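Local coordinates for protein formyltransferase (Francisella tularensis subsp. tularensis, PDB 4NV1) that belongs to the formyltransferase family, pairing an alpha/beta formyl transferase domain with a C-terminal dimerization domain, and binds dTDP-4-amino-4,6-dideoxyglucose, at residues P116-M124 against V154-V165; Y191-L199 against M215-I226. All blocks are in the same frame, centred on the assembly; numbering follows the deposited sequence.

Contact 1 (P116-M124 against V154-V165); sequences PIGATIHVM and VQKKEVELFTKV
Apolar packing joins Ala119 and Ile121 of strand 117-123 to the flank of the helix spanning 154-165. The Ala119 methyl rests on helix backbone and side-chain stems, CB lying 3.7 Å from Glu158 CG. With Ile121 CG1 anti to the carbonyl carbon (chi1 -54°), its CD1 lies against the helix backbone, 3.5 Å from Phe162 N, with Leu161 CB and Val165 CG2 each 3.8 Å from it. Two residues before Ala119, Ile117 and Val154 cross at about a right angle.

Contacts to carbonyl oxygens form a second group: Leu161 CD1 touches Ala119 O at 3.6 Å, and both methyls of Val154 lie against Gly118 O. Backbone approach is closest here, CA to CA 5.4 Å between Ala119 and Glu158, where the small Ala119 methyl stands between strand and helix.

Lys157, bent at chi2 and chi3, leads its end away from the strand to a salt bridge of NZ with Glu160 OE2 (2.6 Å), while Glu158 OE1 is hydrogen-bonded to His75 of the ligand pocket.

The axes pass 7.2 Å apart at -30°. With no hydrogen bond between them, apolar and van der Waals contact holds the segments together, and Glu158 links that packing to a pocket residue.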
loop_
_atom_site.group_PDB
_atom_site.type_symbol
_atom_site.label_atom_id
_atom_site.label_comp_id
_atom_site.label_asym_id
_atom_site.label_seq_id
_atom_site.Cartn_x
_atom_site.Cartn_y
_atom_site.Cartn_z
ATOM N N PRO A 116 -8.895 3.873 23.646
ATOM C CA PRO A 116 -10.138 3.548 22.958
ATOM C C PRO A 116 -10.578 4.546 21.878
ATOM O O PRO A 116 -10.369 5.746 21.977
ATOM C CB PRO A 116 -11.160 3.637 24.091
ATOM C CG PRO A 116 -10.404 3.081 25.230
ATOM C CD PRO A 116 -9.118 3.854 25.091
ATOM N N ILE A 117 -11.315 4.011 20.928
ATOM C CA ILE A 117 -11.896 4.793 19.837
ATOM C C ILE A 117 -13.282 4.213 19.695
ATOM O O ILE A 117 -13.551 3.041 19.971
ATOM C CB ILE A 117 -11.062 4.593 18.526
ATOM C CG1 ILE A 117 -11.663 5.346 17.344
ATOM C CG2 ILE A 117 -11.090 3.117 18.150
ATOM C CD1 ILE A 117 -11.577 6.839 17.476
ATOM N N GLY A 118 -14.197 5.041 19.226
ATOM C CA GLY A 118 -15.594 4.620 19.117
ATOM C C GLY A 118 -16.369 5.845 18.704
ATOM O O GLY A 118 -15.800 6.741 17.978
ATOM N N ALA A 119 -17.651 5.865 19.077
ATOM C CA ALA A 119 -18.516 7.025 18.771
ATOM C C ALA A 119 -19.294 7.502 19.998
ATOM O O ALA A 119 -19.683 6.684 20.776
ATOM C CB ALA A 119 -19.517 6.660 17.674
ATOM N N THR A 120 -19.475 8.804 20.120
ATOM C CA THR A 120 -20.126 9.436 21.207
ATOM C C THR A 120 -21.159 10.435 20.680
ATOM O O THR A 120 -20.903 11.158 19.685
ATOM C CB THR A 120 -19.107 10.263 21.989
ATOM O OG1 THR A 120 -18.042 9.447 22.434
ATOM C CG2 THR A 120 -19.755 10.925 23.248
ATOM N N ILE A 121 -22.315 10.436 21.351
ATOM C CA ILE A 121 -23.315 11.507 21.282
ATOM C C ILE A 121 -23.411 12.166 22.618
ATOM O O ILE A 121 -23.589 11.516 23.669
ATOM C CB ILE A 121 -24.688 10.964 20.923
ATOM C CG1 ILE A 121 -24.617 10.159 19.648
ATOM C CG2 ILE A 121 -25.682 12.115 20.825
ATOM C CD1 ILE A 121 -25.819 9.317 19.335
ATOM N N HIS A 122 -23.230 13.465 22.599
ATOM C CA HIS A 122 -23.114 14.188 23.837
ATOM C C HIS A 122 -23.683 15.575 23.662
ATOM O O HIS A 122 -23.716 16.141 22.554
ATOM C CB HIS A 122 -21.656 14.258 24.304
ATOM C CG HIS A 122 -20.781 15.099 23.430
ATOM N ND1 HIS A 122 -20.167 14.613 22.295
ATOM C CD2 HIS A 122 -20.413 16.396 23.532
ATOM C CE1 HIS A 122 -19.473 15.580 21.721
ATOM N NE2 HIS A 122 -19.628 16.677 22.440
ATOM N N VAL A 123 -24.158 16.117 24.771
ATOM C CA VAL A 123 -24.674 17.470 24.786
ATOM C C VAL A 123 -23.559 18.488 24.673
ATOM O O VAL A 123 -22.639 18.467 25.447
ATOM C CB VAL A 123 -25.506 17.725 26.060
ATOM C CG1 VAL A 123 -26.088 19.150 26.077
ATOM C CG2 VAL A 123 -26.629 16.689 26.164
ATOM N N MET A 124 -23.699 19.480 23.801
ATOM C CA MET A 124 -22.592 20.417 23.611
ATOM C C MET A 124 -22.582 21.429 24.732
ATOM O O MET A 124 -23.631 21.782 25.305
ATOM C CB MET A 124 -22.672 21.103 22.243
ATOM C CG MET A 124 -22.764 20.126 21.105
ATOM S SD MET A 124 -23.167 20.775 19.467
ATOM C CE MET A 124 -21.978 22.087 19.349
ATOM N N VAL A 154 -16.634 3.663 12.755
ATOM C CA VAL A 154 -17.011 4.662 13.753
ATOM C C VAL A 154 -18.254 5.389 13.237
ATOM O O VAL A 154 -19.282 5.484 13.935
ATOM C CB VAL A 154 -15.837 5.576 14.119
ATOM C CG1 VAL A 154 -16.255 6.811 14.864
ATOM C CG2 VAL A 154 -14.860 4.785 15.019
ATOM N N GLN A 155 -18.219 5.697 11.954
ATOM C CA GLN A 155 -19.306 6.415 11.312
ATOM C C GLN A 155 -20.578 5.647 11.356
ATOM O O GLN A 155 -21.606 6.155 11.787
ATOM C CB GLN A 155 -18.932 6.886 9.899
ATOM C CG GLN A 155 -19.765 8.015 9.391
ATOM C CD GLN A 155 -19.249 8.582 8.061
ATOM O OE1 GLN A 155 -19.743 8.201 7.004
ATOM N NE2 GLN A 155 -18.276 9.471 8.112
ATOM N N LYS A 156 -20.550 4.401 10.950
ATOM C CA LYS A 156 -21.680 3.522 11.126
ATOM C C LYS A 156 -22.160 3.357 12.576
ATOM O O LYS A 156 -23.360 3.249 12.858
ATOM C CB LYS A 156 -21.220 2.165 10.625
ATOM C CG LYS A 156 -22.305 1.124 10.499
ATOM C CD LYS A 156 -21.970 0.172 9.355
ATOM C CE LYS A 156 -21.645 0.932 8.063
ATOM N NZ LYS A 156 -20.362 0.510 7.407
ATOM N N LYS A 157 -21.245 3.361 13.534
ATOM C CA LYS A 157 -21.678 3.244 14.935
ATOM C C LYS A 157 -22.434 4.533 15.318
ATOM O O LYS A 157 -23.500 4.520 15.917
ATOM C CB LYS A 157 -20.449 3.007 15.811
ATOM C CG LYS A 157 -20.759 2.912 17.304
ATOM C CD LYS A 157 -21.677 1.725 17.587
ATOM C CE LYS A 157 -20.997 0.403 17.348
ATOM N NZ LYS A 157 -22.062 -0.624 17.275
ATOM N N GLU A 158 -21.900 5.659 14.889
ATOM C CA GLU A 158 -22.510 6.960 15.065
ATOM C C GLU A 158 -23.941 6.949 14.667
ATOM O O GLU A 158 -24.730 7.346 15.482
ATOM C CB GLU A 158 -21.875 8.051 14.242
ATOM C CG GLU A 158 -20.591 8.655 14.793
ATOM C CD GLU A 158 -20.016 9.669 13.810
ATOM O OE1 GLU A 158 -19.577 9.204 12.726
ATOM O OE2 GLU A 158 -19.976 10.900 14.096
ATOM N N VAL A 159 -24.236 6.534 13.431
ATOM C CA VAL A 159 -25.601 6.459 12.909
ATOM C C VAL A 159 -26.525 5.444 13.603
ATOM O O VAL A 159 -27.704 5.717 13.902
ATOM C CB VAL A 159 -25.548 6.232 11.397
ATOM C CG1 VAL A 159 -26.936 5.983 10.882
ATOM C CG2 VAL A 159 -24.965 7.474 10.729
ATOM N N GLU A 160 -25.964 4.300 13.959
ATOM C CA GLU A 160 -26.666 3.350 14.810
ATOM C C GLU A 160 -26.969 3.861 16.225
ATOM O O GLU A 160 -28.078 3.695 16.743
ATOM C CB GLU A 160 -25.895 2.034 14.798
ATOM C CG GLU A 160 -26.470 1.038 15.773
ATOM C CD GLU A 160 -25.450 0.012 16.254
ATOM O OE1 GLU A 160 -25.912 -0.868 17.005
ATOM O OE2 GLU A 160 -24.233 0.084 15.943
ATOM N N LEU A 161 -26.043 4.598 16.824
ATOM C CA LEU A 161 -26.299 5.165 18.145
ATOM C C LEU A 161 -27.325 6.305 18.077
ATOM O O LEU A 161 -28.205 6.421 18.894
ATOM C CB LEU A 161 -25.040 5.668 18.815
ATOM C CG LEU A 161 -23.995 4.605 19.160
ATOM C CD1 LEU A 161 -22.891 5.295 19.906
ATOM C CD2 LEU A 161 -24.415 3.500 20.121
ATOM N N PHE A 162 -27.307 7.090 17.010
ATOM C CA PHE A 162 -28.251 8.200 16.898
ATOM C C PHE A 162 -29.655 7.650 16.646
ATOM O O PHE A 162 -30.667 8.151 17.169
ATOM C CB PHE A 162 -27.789 9.086 15.744
ATOM C CG PHE A 162 -28.725 10.197 15.419
ATOM C CD1 PHE A 162 -28.781 11.307 16.222
ATOM C CD2 PHE A 162 -29.478 10.168 14.285
ATOM C CE1 PHE A 162 -29.626 12.367 15.912
ATOM C CE2 PHE A 162 -30.355 11.189 13.974
ATOM C CZ PHE A 162 -30.424 12.299 14.788
ATOM N N THR A 163 -29.721 6.624 15.792
ATOM C CA THR A 163 -30.971 5.922 15.539
ATOM C C THR A 163 -31.579 5.448 16.899
ATOM O O THR A 163 -32.751 5.637 17.162
ATOM C CB THR A 163 -30.732 4.740 14.585
ATOM O OG1 THR A 163 -30.143 5.190 13.358
ATOM C CG2 THR A 163 -31.975 3.954 14.325
ATOM N N LYS A 164 -30.764 4.892 17.778
ATOM C CA LYS A 164 -31.208 4.356 19.069
ATOM C C LYS A 164 -31.672 5.431 20.038
ATOM O O LYS A 164 -32.475 5.159 20.907
ATOM C CB LYS A 164 -30.073 3.541 19.676
ATOM C CG LYS A 164 -30.459 2.619 20.835
ATOM C CD LYS A 164 -29.319 1.723 21.327
ATOM C CE LYS A 164 -29.664 1.023 22.640
ATOM N NZ LYS A 164 -28.436 0.894 23.491
ATOM N N VAL A 165 -31.184 6.663 19.940
ATOM C CA VAL A 165 -31.511 7.630 20.968
ATOM C C VAL A 165 -32.311 8.852 20.487
ATOM O O VAL A 165 -32.707 9.686 21.320
ATOM C CB VAL A 165 -30.284 8.129 21.758
ATOM C CG1 VAL A 165 -29.606 7.003 22.537
ATOM C CG2 VAL A 165 -29.323 8.945 20.875
#

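Contact 2 (Y191-L199 against M215-I226); sequences YKNMCEIDL and MTHPPYKNSYFI. With 0FX (dTDP-4-amino-4,6-dideoxyglucose), chain I.
The thiol of Cys195 meets the Met215 methyl in the tight part of the contact, SG to CE 3.4 Å. The bend of Met215 at chi2 (-62°) brings SD obliquely to the Tyr191 ring, a Met-aromatic contact 5.1 Å from the centroid, and that at chi3 turns CE to Cys195. Asn222 CG sits at the edge of that ring, 3.1 Å from Tyr191 OH, with amide and ring planes 81° apart. The amide is gripped at both ends: ND2 donates to Met215 O and to O21 of dTDP-4-amino-4,6-dideoxyglucose, and OD1 accepts from the ligand N31 in a nearly straight bond (2.9 Å, 174°). His217 and Tyr220 each lay a ring face against the ligand.

Two backbone bonds make a single bridge, Tyr224 N to Cys195 O at 2.8 Å and Ile197 N to Tyr224 O at 2.7 Å. On its solvent side, exposed Glu196, the bridged residue, places CA over the Tyr224 ring face as a CH-pi contact, and its OE1 reaches Ile226 CG1.

Leu199, also packed on Arg206 of the second subunit, crosses buried Phe225 at about a right angle. Strand 232-242 pairs with 223-226, Tyr211 of helix 205-214 packs on Ile197 and Ser223, and helix 106-113 meets Met194.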
loop_
_atom_site.group_PDB
_atom_site.type_symbol
_atom_site.label_atom_id
_atom_site.label_comp_id
_atom_site.label_asym_id
_atom_site.label_seq_id
_atom_site.Cartn_x
_atom_site.Cartn_y
_atom_site.Cartn_z
ATOM N N TYR A 191 -1.350 16.667 14.809
ATOM C CA TYR A 191 -1.459 15.801 13.660
ATOM C C TYR A 191 -0.313 16.132 12.680
ATOM O O TYR A 191 0.505 15.265 12.313
ATOM C CB TYR A 191 -2.854 15.955 13.001
ATOM C CG TYR A 191 -3.020 15.121 11.753
ATOM C CD1 TYR A 191 -3.149 13.740 11.840
ATOM C CD2 TYR A 191 -3.003 15.702 10.480
ATOM C CE1 TYR A 191 -3.237 12.958 10.706
ATOM C CE2 TYR A 191 -3.100 14.936 9.332
ATOM C CZ TYR A 191 -3.212 13.564 9.450
ATOM O OH TYR A 191 -3.326 12.754 8.341
ATOM N N LYS A 192 -0.227 17.410 12.311
ATOM C CA LYS A 192 0.730 17.871 11.311
ATOM C C LYS A 192 2.164 17.514 11.666
ATOM O O LYS A 192 2.907 17.099 10.802
ATOM C CB LYS A 192 0.500 19.342 10.936
ATOM C CG LYS A 192 -0.707 19.483 9.992
ATOM C CD LYS A 192 -0.969 20.910 9.482
ATOM C CE LYS A 192 -0.747 21.098 7.972
ATOM N NZ LYS A 192 -1.978 21.008 7.128
ATOM N N ASN A 193 2.535 17.551 12.934
ATOM C CA ASN A 193 3.837 17.078 13.359
ATOM C C ASN A 193 4.121 15.583 13.199
ATOM O O ASN A 193 5.241 15.171 13.400
ATOM C CB ASN A 193 4.037 17.445 14.841
ATOM C CG ASN A 193 4.105 18.953 15.071
ATOM O OD1 ASN A 193 4.587 19.721 14.228
ATOM N ND2 ASN A 193 3.603 19.388 16.219
ATOM N N MET A 194 3.115 14.757 12.958
ATOM C CA MET A 194 3.314 13.317 12.827
ATOM C C MET A 194 3.444 12.940 11.357
ATOM O O MET A 194 3.766 11.795 11.035
ATOM C CB MET A 194 2.088 12.539 13.308
ATOM C CG MET A 194 1.646 12.767 14.721
ATOM S SD MET A 194 0.721 11.321 15.271
ATOM C CE MET A 194 -0.743 11.533 14.278
ATOM N N CYS A 195 3.122 13.882 10.474
ATOM C CA CYS A 195 3.045 13.611 9.050
ATOM C C CYS A 195 4.407 13.374 8.401
ATOM O O CYS A 195 4.513 12.522 7.504
ATOM C CB CYS A 195 2.280 14.729 8.358
ATOM S SG CYS A 195 0.511 14.570 8.693
ATOM N N GLU A 196 5.410 14.125 8.855
ATOM C CA GLU A 196 6.770 13.949 8.428
ATOM C C GLU A 196 7.429 12.790 9.154
ATOM O O GLU A 196 7.622 12.825 10.364
ATOM C CB GLU A 196 7.622 15.160 8.721
ATOM C CG GLU A 196 9.001 14.999 8.093
ATOM C CD GLU A 196 9.546 16.330 7.604
ATOM O OE1 GLU A 196 10.012 16.417 6.453
ATOM O OE2 GLU A 196 9.444 17.311 8.359
ATOM N N ILE A 197 7.773 11.768 8.382
ATOM C CA ILE A 197 8.418 10.589 8.916
ATOM C C ILE A 197 9.842 10.985 9.248
ATOM O O ILE A 197 10.537 11.688 8.470
ATOM C CB ILE A 197 8.402 9.448 7.895
ATOM C CG1 ILE A 197 6.989 8.893 7.737
ATOM C CG2 ILE A 197 9.391 8.350 8.237
ATOM C CD1 ILE A 197 6.934 7.753 6.734
ATOM N N ASP A 198 10.285 10.490 10.399
ATOM C CA ASP A 198 11.696 10.666 10.755
ATOM C C ASP A 198 12.498 9.370 10.495
ATOM O O ASP A 198 12.473 8.421 11.245
ATOM C CB ASP A 198 11.781 11.170 12.193
ATOM C CG ASP A 198 13.166 11.052 12.759
ATOM O OD1 ASP A 198 14.115 10.947 11.944
ATOM O OD2 ASP A 198 13.255 11.010 14.016
ATOM N N LEU A 199 13.196 9.323 9.369
ATOM C CA LEU A 199 13.805 8.070 8.862
ATOM C C LEU A 199 14.753 7.417 9.831
ATOM O O LEU A 199 14.911 6.194 9.787
ATOM C CB LEU A 199 14.527 8.306 7.538
ATOM C CG LEU A 199 13.504 8.760 6.491
ATOM C CD1 LEU A 199 14.018 9.698 5.397
ATOM C CD2 LEU A 199 12.837 7.517 5.907
ATOM N N MET A 215 -1.913 6.439 9.296
ATOM C CA MET A 215 -1.803 7.520 8.326
ATOM C C MET A 215 -2.317 7.245 6.913
ATOM O O MET A 215 -2.214 8.134 6.053
ATOM C CB MET A 215 -0.336 7.962 8.228
ATOM C CG MET A 215 0.300 8.502 9.492
ATOM S SD MET A 215 -0.421 9.986 10.194
ATOM C CE MET A 215 0.316 11.257 9.215
ATOM N N THR A 216 -2.932 6.082 6.725
ATOM C CA THR A 216 -3.485 5.629 5.481
ATOM C C THR A 216 -5.007 5.699 5.449
ATOM O O THR A 216 -5.731 5.018 6.203
ATOM C CB THR A 216 -2.978 4.213 5.083
ATOM O OG1 THR A 216 -1.533 4.170 5.095
ATOM C CG2 THR A 216 -3.495 3.856 3.712
ATOM N N HIS A 217 -5.474 6.602 4.587
ATOM C CA HIS A 217 -6.875 6.957 4.480
ATOM C C HIS A 217 -7.100 7.501 3.046
ATOM O O HIS A 217 -7.050 8.722 2.882
ATOM C CB HIS A 217 -7.213 8.000 5.535
ATOM C CG HIS A 217 -8.683 8.124 5.819
ATOM N ND1 HIS A 217 -9.220 7.976 7.082
ATOM C CD2 HIS A 217 -9.736 8.361 4.997
ATOM C CE1 HIS A 217 -10.530 8.099 7.023
ATOM N NE2 HIS A 217 -10.870 8.332 5.767
ATOM N N PRO A 218 -7.326 6.600 2.061
ATOM C CA PRO A 218 -7.567 7.108 0.712
ATOM C C PRO A 218 -8.750 8.077 0.762
ATOM O O PRO A 218 -9.692 7.876 1.519
ATOM C CB PRO A 218 -7.918 5.866 -0.097
ATOM C CG PRO A 218 -7.326 4.742 0.627
ATOM C CD PRO A 218 -7.405 5.128 2.099
ATOM N N PRO A 219 -8.739 9.102 -0.084
ATOM C CA PRO A 219 -7.711 9.250 -1.096
ATOM C C PRO A 219 -6.765 10.298 -0.582
ATOM O O PRO A 219 -6.085 10.948 -1.365
ATOM C CB PRO A 219 -8.505 9.707 -2.324
ATOM C CG PRO A 219 -9.676 10.454 -1.757
ATOM C CD PRO A 219 -9.868 10.027 -0.316
ATOM N N TYR A 220 -6.647 10.466 0.735
ATOM C CA TYR A 220 -5.720 11.492 1.168
ATOM C C TYR A 220 -4.239 11.067 1.091
ATOM O O TYR A 220 -3.897 9.895 1.192
ATOM C CB TYR A 220 -6.079 11.971 2.562
ATOM C CG TYR A 220 -7.485 12.514 2.640
ATOM C CD1 TYR A 220 -8.504 11.747 3.147
ATOM C CD2 TYR A 220 -7.806 13.776 2.152
ATOM C CE1 TYR A 220 -9.775 12.239 3.271
ATOM C CE2 TYR A 220 -9.082 14.285 2.263
ATOM C CZ TYR A 220 -10.065 13.500 2.825
ATOM O OH TYR A 220 -11.366 13.917 2.956
ATOM N N LYS A 221 -3.381 12.065 0.980
ATOM C CA LYS A 221 -1.947 11.933 1.050
ATOM C C LYS A 221 -1.507 12.517 2.370
ATOM O O LYS A 221 -1.634 13.710 2.492
ATOM C CB LYS A 221 -1.284 12.737 -0.086
ATOM C CG LYS A 221 -1.701 12.261 -1.461
ATOM C CD LYS A 221 -0.538 12.271 -2.447
ATOM C CE LYS A 221 -1.034 12.017 -3.864
ATOM N NZ LYS A 221 -2.053 10.926 -3.908
ATOM N N ASN A 222 -0.961 11.697 3.283
ATOM C CA ASN A 222 -0.634 12.097 4.643
ATOM C C ASN A 222 0.809 12.013 5.063
ATOM O O ASN A 222 1.459 13.049 5.252
ATOM C CB ASN A 222 -1.527 11.338 5.664
ATOM C CG ASN A 222 -2.998 11.604 5.450
ATOM O OD1 ASN A 222 -3.386 12.729 5.050
ATOM N ND2 ASN A 222 -3.833 10.586 5.616
ATOM N N SER A 223 1.314 10.805 5.344
ATOM C CA SER A 223 2.686 10.691 5.797
ATOM C C SER A 223 3.668 10.838 4.657
ATOM O O SER A 223 3.379 10.418 3.547
ATOM C CB SER A 223 2.945 9.387 6.556
ATOM O OG SER A 223 2.416 8.371 5.754
ATOM N N TYR A 224 4.847 11.374 4.963
ATOM C CA TYR A 224 5.846 11.561 3.916
ATOM C C TYR A 224 7.240 11.527 4.472
ATOM O O TYR A 224 7.431 11.594 5.689
ATOM C CB TYR A 224 5.556 12.836 3.096
ATOM C CG TYR A 224 5.774 14.103 3.866
ATOM C CD1 TYR A 224 4.729 14.699 4.559
ATOM C CD2 TYR A 224 7.032 14.666 3.971
ATOM C CE1 TYR A 224 4.932 15.837 5.326
ATOM C CE2 TYR A 224 7.245 15.799 4.730
ATOM C CZ TYR A 224 6.182 16.385 5.394
ATOM O OH TYR A 224 6.377 17.531 6.097
ATOM N N PHE A 225 8.203 11.250 3.585
ATOM C CA PHE A 225 9.595 11.558 3.904
ATOM C C PHE A 225 10.228 12.469 2.855
ATOM O O PHE A 225 9.781 12.558 1.706
ATOM C CB PHE A 225 10.479 10.319 4.151
ATOM C CG PHE A 225 10.596 9.363 2.986
ATOM C CD1 PHE A 225 9.826 8.206 2.944
ATOM C CD2 PHE A 225 11.501 9.590 1.977
ATOM C CE1 PHE A 225 9.893 7.325 1.895
ATOM C CE2 PHE A 225 11.624 8.686 0.943
ATOM C CZ PHE A 225 10.814 7.557 0.880
ATOM N N ILE A 226 11.297 13.126 3.288
ATOM C CA ILE A 226 12.117 13.923 2.376
ATOM C C ILE A 226 13.434 13.155 2.216
ATOM O O ILE A 226 14.095 12.877 3.214
ATOM C CB ILE A 226 12.356 15.343 2.921
ATOM C CG1 ILE A 226 11.040 16.038 3.286
ATOM C CG2 ILE A 226 13.180 16.155 1.926
ATOM C CD1 ILE A 226 10.186 16.392 2.087
HETATM O O4P 0FX I . -15.012 14.051 9.443
HETATM P P2 0FX I . -15.431 14.800 8.152
HETATM O O3P 0FX I . -16.407 14.328 7.096
HETATM O O1G 0FX I . -15.145 16.361 8.257
HETATM C C1G 0FX I . -15.894 17.184 9.119
HETATM C C2G 0FX I . -15.162 18.502 8.920
HETATM O O2G 0FX I . -14.841 18.725 7.544
HETATM C C3G 0FX I . -13.875 18.551 9.720
HETATM O O3G 0FX I . -13.455 19.923 9.560
HETATM C C4G 0FX I . -14.182 18.126 11.170
HETATM N N4A 0FX I . -13.026 18.236 12.048
HETATM C C5G 0FX I . -14.765 16.711 11.264
HETATM C C6G 0FX I . -15.113 16.342 12.701
HETATM O O5G 0FX I . -15.949 16.691 10.464
HETATM O OPP 0FX I . -14.444 14.761 6.899
HETATM P P 0FX I . -12.883 14.912 6.688
HETATM O O1P 0FX I . -12.324 16.317 6.787
HETATM O O2P 0FX I . -12.948 14.011 5.461
HETATM O O5 0FX I . -12.092 13.927 7.690
HETATM C C5 0FX I . -12.453 12.540 7.671
HETATM C C4 0FX I . -11.247 11.639 7.868
HETATM O O4 0FX I . -10.471 11.628 6.684
HETATM C C3 0FX I . -10.291 12.035 8.952
HETATM O O3 0FX I . -10.575 11.395 10.205
HETATM C C2 0FX I . -8.965 11.433 8.482
HETATM C C1 0FX I . -9.094 11.504 6.960
HETATM N N11 0FX I . -8.253 12.589 6.446
HETATM C C61 0FX I . -8.777 13.824 6.289
HETATM C C51 0FX I . -7.984 14.852 5.824
HETATM C C5A 0FX I . -8.431 16.289 5.649
HETATM C C21 0FX I . -6.969 12.332 6.128
HETATM O O21 0FX I . -6.432 11.099 6.229
HETATM N N31 0FX I . -6.166 13.273 5.618
HETATM C C41 0FX I . -6.700 14.505 5.479
HETATM O O41 0FX I . -5.968 15.520 5.035
#

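In the fold
Contact 1 lies in the buried core of the formyl transferase domain, where helix 147-170 packs on the mixed seven-stranded sheet, meeting strands 117-123 and 133-139; contact 2 belongs to the C-terminal dimerization region, farther from the chain centre and partly exposed. They share no helix or strand, follow one another along the chain, and their nearest atoms are about 8 Å apart. Their chemistry differs accordingly: contact 1 has no hydrogen bond across it and is mostly apolar, whereas contact 2 combines backbone bridging, sulfur and aromatic groups, and an amide bonded to the ligand. Both border the same pocket, contact 1 indirectly through His75 and contact 2 directly, while only contact 2 touches the second subunit.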